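Local coordinates for protein esterase (Pelagibacterium halotolerans, PDB 5DWD) that probably hydrolyses carboxylic esters, as expected of a carboxylesterase of the alpha/beta-hydrolase superfamily, at residues Y50-G54 with R55-A59; P113-D116 with A117-D121; T200-P203 with K204-L208. All blocks are in the same frame, centred on the assembly; numbering follows the deposited sequence.

Interaction 1. Residues Y50-G54 with R55-A59; sequences YGSDG and RDLIA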
loop_
_atom_site.group_PDB
_atom_site.type_symbol
_atom_site.label_atom_id
_atom_site.label_comp_id
_atom_site.label_asym_id
_atom_site.label_seq_id
_atom_site.Cartn_x
_atom_site.Cartn_y
_atom_site.Cartn_z
ATOM N N TYR B 50 22.710 -15.957 -3.774
ATOM C CA TYR B 50 23.673 -16.362 -4.755
ATOM C C TYR B 50 24.414 -17.594 -4.314
ATOM O O TYR B 50 24.913 -17.668 -3.196
ATOM C CB TYR B 50 24.691 -15.225 -4.945
ATOM C CG TYR B 50 25.802 -15.478 -5.929
ATOM C CD1 TYR B 50 25.607 -15.166 -7.341
ATOM C CD2 TYR B 50 27.006 -15.963 -5.552
ATOM C CE1 TYR B 50 26.642 -15.394 -8.256
ATOM C CE2 TYR B 50 28.074 -16.158 -6.502
ATOM C CZ TYR B 50 27.858 -15.899 -7.827
ATOM O OH TYR B 50 28.902 -16.100 -8.756
ATOM N N GLY B 51 24.357 -18.645 -5.132
ATOM C CA GLY B 51 24.990 -19.900 -4.883
ATOM C C GLY B 51 24.203 -20.898 -4.053
ATOM O O GLY B 51 24.718 -21.992 -3.810
ATOM N N SER B 52 22.942 -20.529 -3.765
ATOM C CA SER B 52 22.020 -21.365 -2.994
ATOM C C SER B 52 21.016 -21.966 -3.946
ATOM O O SER B 52 21.310 -22.057 -5.138
ATOM C CB SER B 52 21.451 -20.519 -1.869
ATOM O OG SER B 52 20.506 -21.199 -1.082
ATOM N N ASP B 53 19.887 -22.413 -3.408
ATOM C CA ASP B 53 18.867 -23.060 -4.208
ATOM C C ASP B 53 17.556 -23.071 -3.450
ATOM O O ASP B 53 17.491 -22.699 -2.284
ATOM C CB ASP B 53 19.278 -24.468 -4.647
ATOM C CG ASP B 53 19.363 -25.473 -3.574
ATOM O OD1 ASP B 53 19.029 -25.324 -2.413
ATOM O OD2 ASP B 53 19.916 -26.585 -3.861
ATOM N N GLY B 54 16.495 -23.466 -4.135
ATOM C CA GLY B 54 15.227 -23.516 -3.467
ATOM C C GLY B 54 15.114 -24.511 -2.326
ATOM O O GLY B 54 14.404 -24.219 -1.356
ATOM N N ARG B 55 15.779 -25.666 -2.423
ATOM C CA ARG B 55 15.830 -26.627 -1.418
ATOM C C ARG B 55 16.337 -26.069 -0.096
ATOM O O ARG B 55 15.868 -26.401 1.005
ATOM C CB ARG B 55 16.639 -27.821 -1.912
ATOM C CG ARG B 55 16.898 -28.898 -0.904
ATOM C CD ARG B 55 17.846 -29.940 -1.504
ATOM N NE ARG B 55 18.345 -30.847 -0.482
ATOM C CZ ARG B 55 17.672 -31.860 0.069
ATOM N NH1 ARG B 55 16.408 -32.152 -0.279
ATOM N NH2 ARG B 55 18.276 -32.602 1.001
ATOM N N ASP B 56 17.260 -25.137 -0.185
ATOM C CA ASP B 56 17.720 -24.487 1.007
ATOM C C ASP B 56 16.614 -23.642 1.681
ATOM O O ASP B 56 16.479 -23.651 2.889
ATOM C CB ASP B 56 18.894 -23.509 0.697
ATOM C CG ASP B 56 20.231 -24.196 0.455
ATOM O OD1 ASP B 56 20.465 -25.372 0.848
ATOM O OD2 ASP B 56 21.115 -23.494 -0.114
ATOM N N LEU B 57 15.954 -22.868 0.875
ATOM C CA LEU B 57 15.005 -21.842 1.379
ATOM C C LEU B 57 13.703 -22.439 1.740
ATOM O O LEU B 57 12.948 -21.796 2.485
ATOM C CB LEU B 57 14.757 -20.766 0.359
ATOM C CG LEU B 57 15.526 -19.505 0.459
ATOM C CD1 LEU B 57 14.948 -18.585 1.475
ATOM C CD2 LEU B 57 17.020 -19.790 0.626
ATOM N N ILE B 58 13.349 -23.603 1.180
ATOM C CA ILE B 58 12.052 -24.201 1.524
ATOM C C ILE B 58 12.074 -24.615 3.005
ATOM O O ILE B 58 11.010 -24.760 3.595
ATOM C CB ILE B 58 11.686 -25.410 0.619
ATOM C CG1 ILE B 58 10.171 -25.664 0.624
ATOM C CG2 ILE B 58 12.447 -26.670 0.991
ATOM C CD1 ILE B 58 9.361 -24.525 0.022
ATOM N N ALA B 59 13.251 -24.761 3.609
ATOM C CA ALA B 59 13.336 -25.075 5.081
ATOM C C ALA B 59 12.719 -23.974 6.003
ATOM O O ALA B 59 12.205 -24.262 7.112
ATOM C CB ALA B 59 14.768 -25.290 5.485
HETATM O O HOH W 1 20.186 -27.442 -1.099
#
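Asp-53 is the N-cap of the helix that begins at Gly-54, and its carboxylate reaches forward to the backbone of Asp-56. The capping bond runs from Asp-56 N to Asp-53 OD1, 2.9 Å, and meets that oxygen almost end-on to its C-O bond. Its reach depends on chi1 of 69°, which wedges CG between backbone N and carbonyl carbon and turns the carboxylate over the first turn. Asp-53 O is a second, weak acceptor for the same N-H. A short acid is apt here, since an N-H at a helix start has no carbonyl a turn earlier to bind; an alanine here would probably leave Asp-56 N with just that weak bond and the first turn less firmly fixed.

A side-chain bond adds to the cap. Ser-52 OG donates to the anti lone pair of Asp-56 OD2, 2.6 Å, on the side turned from OD1; OD2 is also hydrogen-bonded to a bound glycerol. The two acids come close, with Asp-53 OD1 and Asp-56 OD1 3.6 Å apart, a repulsion probably eased by the helix start and by a water 2.7 Å from Asp-53 OD1 and 2.9 Å from Asp-56 OD1.

Ile-58 N donates to Gly-54 O, 2.8 Å, a regular helical bond four residues back. Leu-57 adds a loose van der Waals contact, its CD2 methyl lying 4.1 Å from Ser-52 OG. Gly-51, with its positive phi of 86°, suits the bend before the helix.

The turn links strand 42-47 to helix 54-65. Asn-77 OD1 accepts from Gly-54 N, while strand 89-90 flanks the loop: Tyr-89 makes backbone bonds to Gly-51 and Ser-52, and Glu-90 touches Tyr-50, one of the residues lining the polyether pocket.

Interaction 2. Residues P113-D116 with A117-D121; sequences PVLD and AFLAD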
loop_
_atom_site.group_PDB
_atom_site.type_symbol
_atom_site.label_atom_id
_atom_site.label_comp_id
_atom_site.label_asym_id
_atom_site.label_seq_id
_atom_site.Cartn_x
_atom_site.Cartn_y
_atom_site.Cartn_z
ATOM N N PRO B 113 12.409 -9.708 -15.574
ATOM C CA PRO B 113 11.337 -10.347 -16.330
ATOM C C PRO B 113 11.138 -11.841 -16.111
ATOM O O PRO B 113 10.044 -12.339 -16.288
ATOM C CB PRO B 113 11.721 -10.045 -17.815
ATOM C CG PRO B 113 13.126 -9.640 -17.803
ATOM C CD PRO B 113 13.459 -9.104 -16.412
ATOM N N VAL B 114 12.214 -12.557 -15.756
ATOM C CA VAL B 114 12.132 -13.925 -15.458
ATOM C C VAL B 114 11.354 -14.197 -14.215
ATOM O O VAL B 114 10.456 -15.027 -14.188
ATOM C CB VAL B 114 13.556 -14.548 -15.365
ATOM C CG1 VAL B 114 13.447 -16.005 -15.002
ATOM C CG2 VAL B 114 14.297 -14.353 -16.698
ATOM N N LEU B 115 11.675 -13.439 -13.159
ATOM C CA LEU B 115 10.947 -13.560 -11.894
ATOM C C LEU B 115 9.473 -13.120 -12.044
ATOM O O LEU B 115 8.577 -13.760 -11.536
ATOM C CB LEU B 115 11.668 -12.743 -10.753
ATOM C CG LEU B 115 11.011 -12.846 -9.389
ATOM C CD1 LEU B 115 10.804 -14.298 -9.015
ATOM C CD2 LEU B 115 11.948 -12.097 -8.430
ATOM N N ASP B 116 9.242 -12.040 -12.776
ATOM C CA ASP B 116 7.913 -11.543 -13.034
ATOM C C ASP B 116 7.082 -12.618 -13.730
ATOM O O ASP B 116 5.928 -12.904 -13.358
ATOM C CB ASP B 116 8.044 -10.309 -13.956
ATOM C CG ASP B 116 6.830 -9.469 -13.911
ATOM O OD1 ASP B 116 6.399 -9.117 -12.792
ATOM O OD2 ASP B 116 6.273 -9.249 -14.981
ATOM N N ALA B 117 7.683 -13.279 -14.719
ATOM C CA ALA B 117 6.942 -14.352 -15.420
ATOM C C ALA B 117 6.642 -15.548 -14.550
ATOM O O ALA B 117 5.548 -16.105 -14.598
ATOM C CB ALA B 117 7.667 -14.740 -16.689
ATOM N N PHE B 118 7.587 -15.891 -13.662
ATOM C CA PHE B 118 7.382 -16.983 -12.724
ATOM C C PHE B 118 6.208 -16.726 -11.825
ATOM O O PHE B 118 5.379 -17.607 -11.530
ATOM C CB PHE B 118 8.623 -17.258 -11.890
ATOM C CG PHE B 118 8.362 -18.183 -10.740
ATOM C CD1 PHE B 118 8.241 -19.559 -10.933
ATOM C CD2 PHE B 118 8.189 -17.685 -9.430
ATOM C CE1 PHE B 118 8.027 -20.422 -9.875
ATOM C CE2 PHE B 118 7.896 -18.556 -8.406
ATOM C CZ PHE B 118 7.831 -19.912 -8.628
ATOM N N LEU B 119 6.139 -15.476 -11.307
ATOM C CA LEU B 119 5.066 -15.119 -10.437
ATOM C C LEU B 119 3.694 -15.222 -11.175
ATOM O O LEU B 119 2.730 -15.825 -10.659
ATOM C CB LEU B 119 5.255 -13.709 -9.891
ATOM C CG LEU B 119 6.428 -13.596 -8.870
ATOM C CD1 LEU B 119 6.615 -12.144 -8.553
ATOM C CD2 LEU B 119 6.169 -14.381 -7.600
ATOM N N ALA B 120 3.673 -14.661 -12.382
ATOM C CA ALA B 120 2.488 -14.749 -13.221
ATOM C C ALA B 120 2.037 -16.200 -13.422
ATOM O O ALA B 120 0.832 -16.544 -13.247
ATOM C CB ALA B 120 2.741 -14.080 -14.555
ATOM N N ASP B 121 2.999 -17.042 -13.791
ATOM C CA ASP B 121 2.721 -18.503 -14.009
ATOM C C ASP B 121 2.216 -19.179 -12.727
ATOM O O ASP B 121 1.253 -19.894 -12.704
ATOM C CB ASP B 121 3.965 -19.227 -14.541
ATOM C CG ASP B 121 4.267 -18.923 -16.036
ATOM O OD1 ASP B 121 3.370 -18.384 -16.732
ATOM O OD2 ASP B 121 5.416 -19.206 -16.516
#
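The Phe-118 ring is met by Leu-115, whose CD1 comes in obliquely to 4.3 Å from CD2, while Leu-28 and Pro-76 from loops also touch the Phe-118 side chain. With CG anti to its own backbone N (chi1 169°), Phe-118 carries its ring away from the preceding turn, into the apolar surroundings that suit a large aromatic residue. Leu-115 CD1 also approaches Leu-119 CG at 4.4 Å, so one methyl serves neighbours three and four residues on.

In the backbone, Pro-113 O accepts from Ala-117 N at 3.0 Å, and Phe-118 N, Leu-119 N and Ala-120 N likewise bond to the carbonyls four residues back. Pro-113 has no N-H to give, and the helix is kinked there; its carbonyl still starts an unbroken run of bonds. The small Ala-117 and Ala-120 suit the outer side.

Leu-115 and Leu-119 face Leu-47 and Val-45 of strand 42-47, and Leu-115 also touches Met-144 and Thr-148 of helix 140-149. This is an amphipathic helix packed on the central sheet, as in alpha/beta hydrolases.

Interaction 3. Residues T200-P203 with K204-L208; sequences TALP and KLIDL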
loop_
_atom_site.group_PDB
_atom_site.type_symbol
_atom_site.label_atom_id
_atom_site.label_comp_id
_atom_site.label_asym_id
_atom_site.label_seq_id
_atom_site.Cartn_x
_atom_site.Cartn_y
_atom_site.Cartn_z
ATOM N N THR B 200 20.027 2.318 4.541
ATOM C CA THR B 200 19.744 3.362 3.537
ATOM C C THR B 200 18.443 3.074 2.798
ATOM O O THR B 200 17.747 3.999 2.344
ATOM C CB THR B 200 20.862 3.558 2.551
ATOM O OG1 THR B 200 21.162 2.389 1.808
ATOM C CG2 THR B 200 22.112 3.994 3.290
ATOM N N ALA B 201 18.120 1.774 2.695
ATOM C CA ALA B 201 16.852 1.355 2.053
ATOM C C ALA B 201 15.637 1.920 2.744
ATOM O O ALA B 201 14.672 2.300 2.056
ATOM C CB ALA B 201 16.719 -0.161 1.942
ATOM N N LEU B 202 15.644 1.880 4.080
ATOM C CA LEU B 202 14.480 2.181 4.884
ATOM C C LEU B 202 13.953 3.597 4.571
ATOM O O LEU B 202 12.792 3.803 4.174
ATOM C CB LEU B 202 14.791 2.010 6.381
ATOM C CG LEU B 202 13.710 2.532 7.324
ATOM C CD1 LEU B 202 12.494 1.625 7.203
ATOM C CD2 LEU B 202 14.193 2.602 8.740
ATOM N N PRO B 203 14.786 4.617 4.721
ATOM C CA PRO B 203 14.229 5.945 4.370
ATOM C C PRO B 203 13.837 6.180 2.881
ATOM O O PRO B 203 12.907 6.956 2.654
ATOM C CB PRO B 203 15.307 6.935 4.847
ATOM C CG PRO B 203 16.545 6.084 4.826
ATOM C CD PRO B 203 16.131 4.728 5.299
ATOM N N LYS B 204 14.503 5.575 1.929
ATOM C CA LYS B 204 14.145 5.631 0.561
ATOM C C LYS B 204 12.764 5.077 0.365
ATOM O O LYS B 204 11.922 5.691 -0.316
ATOM C CB LYS B 204 15.117 4.829 -0.272
ATOM C CG LYS B 204 14.935 5.003 -1.762
ATOM C CD LYS B 204 15.020 6.438 -2.256
ATOM C CE LYS B 204 14.460 6.549 -3.675
ATOM N NZ LYS B 204 14.960 7.817 -4.288
ATOM N N LEU B 205 12.527 3.893 0.950
ATOM C CA LEU B 205 11.185 3.261 0.822
ATOM C C LEU B 205 10.103 4.108 1.488
ATOM O O LEU B 205 9.014 4.300 0.913
ATOM C CB LEU B 205 11.184 1.880 1.427
ATOM C CG LEU B 205 12.118 0.904 0.682
ATOM C CD1 LEU B 205 12.052 -0.405 1.435
ATOM C CD2 LEU B 205 11.713 0.645 -0.781
ATOM N N ILE B 206 10.416 4.702 2.647
ATOM C CA ILE B 206 9.435 5.550 3.287
ATOM C C ILE B 206 9.126 6.776 2.413
ATOM O O ILE B 206 7.930 7.223 2.314
ATOM C CB ILE B 206 9.894 5.912 4.707
ATOM C CG1 ILE B 206 9.805 4.714 5.635
ATOM C CG2 ILE B 206 9.056 7.073 5.281
ATOM C CD1 ILE B 206 10.542 4.893 6.947
ATOM N N ASP B 207 10.145 7.337 1.789
ATOM C CA ASP B 207 9.991 8.507 0.921
ATOM C C ASP B 207 9.141 8.216 -0.307
ATOM O O ASP B 207 8.435 9.099 -0.814
ATOM C CB ASP B 207 11.313 9.086 0.485
ATOM C CG ASP B 207 11.919 10.013 1.562
ATOM O OD1 ASP B 207 11.209 10.413 2.528
ATOM O OD2 ASP B 207 13.109 10.375 1.457
ATOM N N LEU B 208 9.177 6.967 -0.757
ATOM C CA LEU B 208 8.377 6.533 -1.872
ATOM C C LEU B 208 6.961 6.224 -1.456
ATOM O O LEU B 208 6.118 5.904 -2.327
ATOM C CB LEU B 208 9.019 5.281 -2.564
ATOM C CG LEU B 208 10.349 5.593 -3.250
ATOM C CD1 LEU B 208 11.071 4.327 -3.778
ATOM C CD2 LEU B 208 10.189 6.650 -4.331
HETATM O O HOH W 2 12.302 9.014 4.770
#
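Leu-202 and Ile-206 are brought together by different torsions: Leu-202 has CG opposite its backbone N (chi1 170°), whereas Ile-206 swings CG1 beside its own N (chi1 -72°) and then runs on extended to CD1. The two side chains therefore run alongside each other in the same direction, and their CD1 methyls meet at 3.8 Å. One helical turn apart, they form an apolar strip; Ile-206 CG1 passes 3.4 Å from Leu-202 O on the way, and a branched apolar residue suits the contact with the leucine methyl.

Leu-205 CG rests 3.2 Å from Ala-201 O, on the more buried side of the helix. There Leu-205 reaches Val-182 and Ala-212, and the small Ala-201 touches Leu-184 of strand 182-187.

The polar work is done around Pro-203. Its nitrogen has no hydrogen, and the helix is kinked at this point, yet its carbonyl is well used. Asp-207 N binds Pro-203 O at 2.9 Å, and a water donates to the same oxygen at 3.0 Å. That water also gives a weak bond to Asp-207 OD1, linking Asp-207 to the carbonyl four residues back on the exposed side. Leu-205 N and Ile-206 N bond to Ala-201 O and Leu-202 O. Lys-204 NZ makes a long, weak ion pair with Glu-173. Asp-207 O accepts from Lys-179 NZ of the second subunit, so the segment also borders the dimer contact.

Leu-202 and Leu-205 pack on strand 212-217, and Ala-201 and Leu-205 on strand 182-187: helix 196-207 is the connecting helix of a beta-alpha-beta unit at the edge of the alpha/beta-hydrolase sheet.

In the fold
All three contacts are local, but at different depths. Interaction 1 is a surface contact, polar and charged, where an acidic cap and water serve the beginning of a helix, the preceding loop supplying one residue of the polyether pocket. Interactions 2 and 3 are partly buried and each combines a proline kink with leucines turned to the central sheet; interaction 3 adds a water bridging its proline carbonyl and an aspartate, and a bond to the second subunit, whereas no other chain touches interaction 2. Interactions 1 and 2 share strand 42-47, which leads into the one and lies under the other. Interaction 3 sits across the chain's centre from interaction 1, centres about 28 Å apart.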